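Local coordinates for protein indole-3-pyruvate decarboxylase (Azospirillum brasilense, PDB 2NXW) that catalyses the thiamine diphosphate- and metal-dependent decarboxylation of indole-3-pyruvate to indole-3-acetaldehyde, a step of auxin biosynthesis, at residues P393-A398 with I411-A417; G440-L444 with I467-V471; P225-V231 with V251-T256. All coordinates share one frame; numbering follows the deposited sequence.

Contact 1. Residues P393-A398 with I411-A417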
loop_
_atom_site.group_PDB
_atom_site.type_symbol
_atom_site.label_atom_id
_atom_site.label_comp_id
_atom_site.label_asym_id
_atom_site.label_seq_id
_atom_site.Cartn_x
_atom_site.Cartn_y
_atom_site.Cartn_z
ATOM N N PRO A 393 20.849 7.944 44.463
ATOM C CA PRO A 393 20.880 7.413 43.094
ATOM C C PRO A 393 20.666 8.461 42.008
ATOM O O PRO A 393 19.957 9.450 42.207
ATOM C CB PRO A 393 19.751 6.380 43.090
ATOM C CG PRO A 393 19.624 5.976 44.533
ATOM C CD PRO A 393 19.787 7.297 45.252
ATOM N N LEU A 394 21.288 8.234 40.857
ATOM C CA LEU A 394 21.124 9.130 39.718
ATOM C C LEU A 394 20.141 8.499 38.749
ATOM O O LEU A 394 19.948 7.276 38.749
ATOM C CB LEU A 394 22.450 9.324 38.966
ATOM C CG LEU A 394 23.662 9.914 39.695
ATOM C CD1 LEU A 394 24.749 10.257 38.681
ATOM C CD2 LEU A 394 23.232 11.173 40.458
ATOM N N LEU A 395 19.501 9.328 37.935
ATOM C CA LEU A 395 18.626 8.792 36.896
ATOM C C LEU A 395 19.607 8.234 35.856
ATOM O O LEU A 395 20.659 8.823 35.603
ATOM C CB LEU A 395 17.759 9.895 36.272
ATOM C CG LEU A 395 16.920 9.432 35.069
ATOM C CD1 LEU A 395 15.538 10.093 35.126
ATOM C CD2 LEU A 395 17.640 9.756 33.757
ATOM N N ILE A 396 19.256 7.100 35.255
ATOM C CA ILE A 396 20.120 6.474 34.272
ATOM C C ILE A 396 19.529 6.559 32.876
ATOM O O ILE A 396 18.336 6.307 32.682
ATOM C CB ILE A 396 20.327 4.975 34.609
ATOM C CG1 ILE A 396 21.041 4.857 35.954
ATOM C CG2 ILE A 396 21.131 4.272 33.504
ATOM C CD1 ILE A 396 21.161 3.413 36.479
ATOM N N ALA A 397 20.366 6.950 31.919
ATOM C CA ALA A 397 19.970 6.975 30.516
ATOM C C ALA A 397 20.772 5.824 29.910
ATOM O O ALA A 397 21.992 5.748 30.071
ATOM C CB ALA A 397 20.357 8.290 29.861
ATOM N N ALA A 398 20.097 4.911 29.237
ATOM C CA ALA A 398 20.795 3.782 28.653
ATOM C C ALA A 398 20.527 3.670 27.166
ATOM O O ALA A 398 19.452 4.018 26.685
ATOM C CB ALA A 398 20.357 2.490 29.346
ATOM N N ILE A 411 20.449 0.295 40.798
ATOM C CA ILE A 411 19.542 1.115 41.593
ATOM C C ILE A 411 19.563 2.507 40.954
ATOM O O ILE A 411 20.625 3.099 40.797
ATOM C CB ILE A 411 20.032 1.211 43.047
ATOM C CG1 ILE A 411 20.090 -0.195 43.655
ATOM C CG2 ILE A 411 19.100 2.114 43.849
ATOM C CD1 ILE A 411 20.807 -0.258 44.992
ATOM N N ASP A 412 18.395 3.023 40.590
ATOM C CA ASP A 412 18.336 4.328 39.939
ATOM C C ASP A 412 17.247 5.239 40.478
ATOM O O ASP A 412 16.472 4.859 41.352
ATOM C CB ASP A 412 18.107 4.139 38.435
ATOM C CG ASP A 412 16.786 3.458 38.132
ATOM O OD1 ASP A 412 15.726 3.916 38.628
ATOM O OD2 ASP A 412 16.800 2.458 37.391
ATOM N N ALA A 413 17.223 6.453 39.937
ATOM C CA ALA A 413 16.234 7.477 40.256
ATOM C C ALA A 413 15.516 7.682 38.929
ATOM O O ALA A 413 15.249 8.811 38.500
ATOM C CB ALA A 413 16.925 8.772 40.700
ATOM N N GLY A 414 15.214 6.559 38.282
ATOM C CA GLY A 414 14.564 6.571 36.987
ATOM C C GLY A 414 15.504 5.955 35.959
ATOM O O GLY A 414 16.725 6.047 36.098
ATOM N N LEU A 415 14.930 5.313 34.947
ATOM C CA LEU A 415 15.692 4.687 33.864
ATOM C C LEU A 415 15.026 5.098 32.560
ATOM O O LEU A 415 13.829 4.872 32.361
ATOM C CB LEU A 415 15.676 3.162 33.993
ATOM C CG LEU A 415 16.322 2.382 32.838
ATOM C CD1 LEU A 415 17.797 2.791 32.686
ATOM C CD2 LEU A 415 16.196 0.881 33.099
ATOM N N MET A 416 15.808 5.697 31.673
ATOM C CA MET A 416 15.312 6.169 30.389
ATOM C C MET A 416 16.066 5.392 29.314
ATOM O O MET A 416 17.286 5.468 29.248
ATOM C CB MET A 416 15.619 7.660 30.294
ATOM C CG MET A 416 15.004 8.395 29.174
ATOM S SD MET A 416 15.673 10.062 29.301
ATOM C CE MET A 416 14.765 10.701 30.684
ATOM N N ALA A 417 15.359 4.644 28.473
ATOM C CA ALA A 417 16.050 3.846 27.457
ATOM C C ALA A 417 15.078 3.420 26.378
ATOM O O ALA A 417 13.862 3.461 26.579
ATOM C CB ALA A 417 16.657 2.605 28.114
HETATM O O HOH W 1 21.819 5.369 39.954
#
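Ile-396 meets Leu-415 and Asp-412 with different branches. Its CG2 lies 3.7 Å from Leu-415 CD1, and the two side chains pass at a slant. The Ile-396 side chain crosses that of Asp-412 at about a right angle, and its CD1 rests 3.7 Å from Asp-412 CB. CG1 of Ile-396 sits beside the backbone N (chi1 -63°), which turns CD1 back toward the start of the strand, where Asp-412 is. Leu-395 lies along the backbone of the partner: its CB is 3.5 Å from Ala-413 O, and its CD1 comes near Gly-414 CA. Gly-414 has no side chain, which leaves room for that CD1. Ahead of the strands, Pro-393 CG touches Ile-411 CG2.

Three backbone bonds tie the parallel strands: Ile-396 N to Gly-414 O, Met-416 N to Ile-396 O, and Ala-398 N to Met-416 O. Before them, Ala-413 N reaches Leu-394 O at 3.1 Å from above the carbonyl plane. A water also donates to Leu-394 O and to Ile-411 O, bridging the loop ends. The turn is shaped by Asp-412, whose OD1 accepts from Gly-414 N at 2.7 Å in an Asx turn. Its OD2 forms a salt bridge with Arg-260. Ala-398 O is buried without a polar partner.

Outside this shell, helix 376-388 packs on Pro-393 and Ile-411, and helix 68-82 on Leu-395 and Met-416. The two strands and helix 402-407 between them form a beta-alpha-beta unit, with strand 415-416 at the edge of the parallel sheet of the C-terminal thiamine diphosphate-binding domain.

Contact 2. Residues G440-L444 with I467-V471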
loop_
_atom_site.group_PDB
_atom_site.type_symbol
_atom_site.label_atom_id
_atom_site.label_comp_id
_atom_site.label_asym_id
_atom_site.label_seq_id
_atom_site.Cartn_x
_atom_site.Cartn_y
_atom_site.Cartn_z
ATOM N N GLY A 440 20.648 20.671 37.410
ATOM C CA GLY A 440 21.865 20.227 38.066
ATOM C C GLY A 440 21.950 18.783 38.536
ATOM O O GLY A 440 23.020 18.355 38.984
ATOM N N LYS A 441 20.846 18.037 38.471
ATOM C CA LYS A 441 20.876 16.641 38.889
ATOM C C LYS A 441 21.713 15.915 37.846
ATOM O O LYS A 441 21.435 15.986 36.647
ATOM C CB LYS A 441 19.463 16.054 38.951
ATOM C CG LYS A 441 18.574 16.687 40.033
ATOM C CD LYS A 441 19.073 16.367 41.432
ATOM C CE LYS A 441 18.042 16.760 42.493
ATOM N NZ LYS A 441 17.897 18.246 42.661
ATOM N N ARG A 442 22.750 15.237 38.306
ATOM C CA ARG A 442 23.651 14.547 37.406
ATOM C C ARG A 442 23.014 13.300 36.820
ATOM O O ARG A 442 22.267 12.602 37.495
ATOM C CB ARG A 442 24.930 14.201 38.156
ATOM C CG ARG A 442 26.132 14.048 37.273
ATOM C CD ARG A 442 27.421 14.010 38.093
ATOM N NE ARG A 442 28.554 14.274 37.229
ATOM C CZ ARG A 442 29.837 14.144 37.565
ATOM N NH1 ARG A 442 30.184 13.742 38.791
ATOM N NH2 ARG A 442 30.771 14.393 36.662
ATOM N N ILE A 443 23.319 13.027 35.557
ATOM C CA ILE A 443 22.762 11.858 34.895
ATOM C C ILE A 443 23.875 10.845 34.652
ATOM O O ILE A 443 25.006 11.217 34.337
ATOM C CB ILE A 443 22.109 12.261 33.545
ATOM C CG1 ILE A 443 21.079 13.382 33.769
ATOM C CG2 ILE A 443 21.430 11.051 32.907
ATOM C CD1 ILE A 443 19.927 13.031 34.704
ATOM N N LEU A 444 23.552 9.575 34.878
ATOM C CA LEU A 444 24.496 8.488 34.628
ATOM C C LEU A 444 24.059 7.824 33.330
ATOM O O LEU A 444 22.927 7.360 33.210
ATOM C CB LEU A 444 24.455 7.459 35.760
ATOM C CG LEU A 444 25.218 6.150 35.508
ATOM C CD1 LEU A 444 26.699 6.441 35.291
ATOM C CD2 LEU A 444 25.015 5.216 36.699
ATOM N N ILE A 467 26.844 21.112 31.371
ATOM C CA ILE A 467 26.502 19.870 32.056
ATOM C C ILE A 467 27.731 18.958 32.169
ATOM O O ILE A 467 28.717 19.143 31.446
ATOM C CB ILE A 467 25.358 19.119 31.332
ATOM C CG1 ILE A 467 25.793 18.731 29.919
ATOM C CG2 ILE A 467 24.097 19.995 31.311
ATOM C CD1 ILE A 467 24.790 17.850 29.175
ATOM N N ASP A 468 27.647 17.975 33.062
ATOM C CA ASP A 468 28.777 17.080 33.337
ATOM C C ASP A 468 28.366 15.637 33.625
ATOM O O ASP A 468 28.723 15.065 34.660
ATOM C CB ASP A 468 29.557 17.625 34.541
ATOM C CG ASP A 468 28.691 17.788 35.794
ATOM O OD1 ASP A 468 27.467 17.556 35.754
ATOM O OD2 ASP A 468 29.252 18.162 36.838
ATOM N N PRO A 469 27.645 15.003 32.694
ATOM C CA PRO A 469 27.227 13.621 32.948
ATOM C C PRO A 469 28.362 12.616 33.127
ATOM O O PRO A 469 29.494 12.847 32.674
ATOM C CB PRO A 469 26.360 13.294 31.725
ATOM C CG PRO A 469 26.999 14.106 30.637
ATOM C CD PRO A 469 27.286 15.432 31.329
ATOM N N ILE A 470 28.042 11.530 33.831
ATOM C CA ILE A 470 28.989 10.426 34.029
ATOM C C ILE A 470 28.547 9.407 32.990
ATOM O O ILE A 470 27.357 9.079 32.894
ATOM C CB ILE A 470 28.868 9.788 35.424
ATOM C CG1 ILE A 470 29.263 10.818 36.492
ATOM C CG2 ILE A 470 29.799 8.563 35.528
ATOM C CD1 ILE A 470 29.015 10.351 37.935
ATOM N N VAL A 471 29.507 8.914 32.221
ATOM C CA VAL A 471 29.207 7.949 31.177
ATOM C C VAL A 471 30.044 6.697 31.344
ATOM O O VAL A 471 31.272 6.776 31.359
ATOM C CB VAL A 471 29.507 8.546 29.790
ATOM C CG1 VAL A 471 29.114 7.563 28.679
ATOM C CG2 VAL A 471 28.732 9.850 29.616
#
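The guanidinium of Arg-442 lies between Ile-470 and the carboxylate of Asp-468, with the backbone O of Asp-468 at its edge. These contacts bury much of the side chain. Its chain is extended from CG to NE, with CG anti to the backbone N (chi1 -155°). This carries the guanidinium across to the other segment. There it grips a single atom side-on: NE is 2.7 Å from Asp-468 O, and NH2 is 2.9 Å from the same Asp-468 O. The oxygen lies in the guanidinium plane, so the two N-H groups converge on it.

Ile-470 packs over one face of this group. Its CG1 sits above the centre of the guanidinium, 3.5 Å from Arg-442 CZ, and its CD1 extends toward NH1. The two side chains cross at about a right angle. The carboxylate of Asp-468 is over the opposite face. Arg-442 NE and Asp-468 OD1 form a long salt bridge of 3.8 Å, through charge alone, because no N-H points at that oxygen. OD2 of the carboxylate has its stronger partner in Gly-531 N and also forms a salt bridge with Arg-530. NH1 of Arg-442 also donates to Ala-526 O, and NH2 to Thr-529 O. Together these bonds fix the rotation of the buried group.

The other branch of Ile-470 meets Leu-444. Its CG2 lies 3.8 Å from Leu-444 CD1, the two side chains being on one face of the sheet. The backbones join here through Ile-470 N and Ile-443 O, 3.1 Å apart. Pro-469 CB also touches Ile-443 O.

The bridge of Leu-444 with Ile-470 thus pairs strands 443-448 and 470-475 in parallel near their starts. They are central neighbours in the parallel alpha/beta sheet of the C-terminal thiamine diphosphate-binding domain.

Contact 3. Residues P225-V231 with V251-T256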
loop_
_atom_site.group_PDB
_atom_site.type_symbol
_atom_site.label_atom_id
_atom_site.label_comp_id
_atom_site.label_asym_id
_atom_site.label_seq_id
_atom_site.Cartn_x
_atom_site.Cartn_y
_atom_site.Cartn_z
ATOM N N PRO A 225 -6.552 -12.087 38.661
ATOM C CA PRO A 225 -6.464 -10.770 38.033
ATOM C C PRO A 225 -5.126 -10.108 38.330
ATOM O O PRO A 225 -4.500 -10.373 39.357
ATOM C CB PRO A 225 -7.632 -10.014 38.657
ATOM C CG PRO A 225 -7.695 -10.599 40.041
ATOM C CD PRO A 225 -7.518 -12.080 39.775
ATOM N N VAL A 226 -4.691 -9.253 37.413
ATOM C CA VAL A 226 -3.440 -8.532 37.571
ATOM C C VAL A 226 -3.600 -7.117 37.040
ATOM O O VAL A 226 -4.138 -6.921 35.949
ATOM C CB VAL A 226 -2.293 -9.204 36.778
ATOM C CG1 VAL A 226 -1.046 -8.317 36.819
ATOM C CG2 VAL A 226 -2.004 -10.583 37.340
ATOM N N LEU A 227 -3.146 -6.136 37.816
ATOM C CA LEU A 227 -3.191 -4.745 37.371
ATOM C C LEU A 227 -1.774 -4.371 36.932
ATOM O O LEU A 227 -0.837 -4.457 37.725
ATOM C CB LEU A 227 -3.631 -3.794 38.498
ATOM C CG LEU A 227 -3.473 -2.306 38.148
ATOM C CD1 LEU A 227 -4.473 -1.949 37.054
ATOM C CD2 LEU A 227 -3.712 -1.430 39.363
ATOM N N MET A 228 -1.620 -3.993 35.664
ATOM C CA MET A 228 -0.320 -3.569 35.138
ATOM C C MET A 228 -0.314 -2.049 34.986
ATOM O O MET A 228 -1.190 -1.474 34.335
ATOM C CB MET A 228 -0.038 -4.218 33.782
ATOM C CG MET A 228 0.104 -5.721 33.841
ATOM S SD MET A 228 1.124 -6.349 32.479
ATOM C CE MET A 228 2.751 -6.022 33.135
ATOM N N VAL A 229 0.666 -1.401 35.611
ATOM C CA VAL A 229 0.795 0.050 35.551
ATOM C C VAL A 229 1.825 0.328 34.462
ATOM O O VAL A 229 2.978 -0.109 34.539
ATOM C CB VAL A 229 1.215 0.600 36.925
ATOM C CG1 VAL A 229 1.442 2.098 36.851
ATOM C CG2 VAL A 229 0.114 0.279 37.937
ATOM N N CYS A 230 1.398 1.078 33.455
ATOM C CA CYS A 230 2.211 1.287 32.269
ATOM C C CYS A 230 2.563 2.719 31.863
ATOM O O CYS A 230 2.293 3.668 32.601
ATOM C CB CYS A 230 1.514 0.534 31.133
ATOM S SG CYS A 230 0.775 -1.069 31.700
ATOM N N VAL A 231 3.134 2.863 30.666
ATOM C CA VAL A 231 3.626 4.156 30.190
ATOM C C VAL A 231 2.685 5.356 30.261
ATOM O O VAL A 231 3.095 6.425 30.705
ATOM C CB VAL A 231 4.233 4.033 28.745
ATOM C CG1 VAL A 231 3.148 3.908 27.706
ATOM C CG2 VAL A 231 5.127 5.223 28.453
ATOM N N VAL A 251 -5.982 -6.129 43.727
ATOM C CA VAL A 251 -5.387 -7.199 42.931
ATOM C C VAL A 251 -3.881 -6.989 42.820
ATOM O O VAL A 251 -3.385 -5.892 43.060
ATOM C CB VAL A 251 -5.999 -7.267 41.501
ATOM C CG1 VAL A 251 -7.516 -7.408 41.595
ATOM C CG2 VAL A 251 -5.637 -6.022 40.702
ATOM N N PRO A 252 -3.128 -8.051 42.489
ATOM C CA PRO A 252 -1.670 -7.941 42.355
ATOM C C PRO A 252 -1.282 -6.856 41.358
ATOM O O PRO A 252 -1.923 -6.701 40.315
ATOM C CB PRO A 252 -1.266 -9.331 41.875
ATOM C CG PRO A 252 -2.254 -10.212 42.580
ATOM C CD PRO A 252 -3.556 -9.459 42.387
ATOM N N VAL A 253 -0.229 -6.116 41.692
ATOM C CA VAL A 253 0.255 -5.020 40.864
ATOM C C VAL A 253 1.616 -5.333 40.259
ATOM O O VAL A 253 2.500 -5.855 40.940
ATOM C CB VAL A 253 0.388 -3.742 41.708
ATOM C CG1 VAL A 253 0.871 -2.585 40.849
ATOM C CG2 VAL A 253 -0.954 -3.405 42.347
ATOM N N VAL A 254 1.777 -4.993 38.984
ATOM C CA VAL A 254 3.032 -5.196 38.259
ATOM C C VAL A 254 3.227 -3.995 37.329
ATOM O O VAL A 254 2.262 -3.342 36.945
ATOM C CB VAL A 254 2.969 -6.493 37.399
ATOM C CG1 VAL A 254 4.231 -6.656 36.561
ATOM C CG2 VAL A 254 2.778 -7.699 38.301
ATOM N N THR A 255 4.465 -3.663 36.984
ATOM C CA THR A 255 4.670 -2.558 36.050
ATOM C C THR A 255 5.289 -3.082 34.773
ATOM O O THR A 255 5.873 -4.165 34.765
ATOM C CB THR A 255 5.634 -1.465 36.595
ATOM O OG1 THR A 255 6.875 -2.071 36.978
ATOM C CG2 THR A 255 5.032 -0.751 37.782
ATOM N N THR A 256 5.115 -2.343 33.685
ATOM C CA THR A 256 5.764 -2.696 32.429
ATOM C C THR A 256 7.113 -1.981 32.499
ATOM O O THR A 256 7.365 -1.216 33.432
ATOM C CB THR A 256 5.022 -2.145 31.210
ATOM O OG1 THR A 256 4.869 -0.727 31.353
ATOM C CG2 THR A 256 3.672 -2.830 31.056
#
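Met-228 and Val-254 lie side by side and point the same way, with Met-228 CE 3.8 Å from Val-254 CG1. The methionine is bent at its last torsion (chi3 81°), which swings CE toward the neighbouring strand. CE also meets Thr-256 CG2, where the two side chains cross at about a right angle. The same methyl of Thr-256 lies 3.5 Å from Cys-230 SG.

The other sheet face carries Leu-227, Val-229, Val-253 and Thr-255. The side chains of Val-229 and Val-253 pass at a slant, CG2 of the first meeting CG1 of the second. Thr-255 sets its methyl near Val-229 CB, while its hydroxyl bonds to Thr-273.

The two methyls of Val-251 meet different partners: CG1 is 3.6 Å from Pro-225 CG, and CG2 is 3.7 Å from Leu-227 CB. Replacing it with an alanine would probably leave the Pro-225 ring and the base of Leu-227 without these neighbours and open a gap at the start of the pair.

Four backbone bonds hold the parallel strands in register, from Leu-227 N to Pro-252 O through Thr-256 N to Val-229 O. Direct side-chain packing across this edge of the central-domain sheet is mostly apolar, and no side-chain hydrogen bond links the two segments, so the polar linkage rests on the backbone.

From the N terminus, contact 3 comes first: it closes the loop through helices 231-235 and 239-249 and pairs an edge strand of the central-domain sheet with its neighbour. Contact 1 follows, closing a shorter loop around helix 402-407 at one edge of the C-terminal sheet. Contact 2 then closes the connection through helices 449-455 and 462-465. The three are in series; none nests or crosses. Contacts 1 and 2 join directly, since strand 395-398 neighbours strand 443-448, and Ala-397 N is 2.9 Å from Leu-444 O. Contact 3 is separate, its nearest atoms about 9 Å from contact 1 and about 18 Å from contact 2.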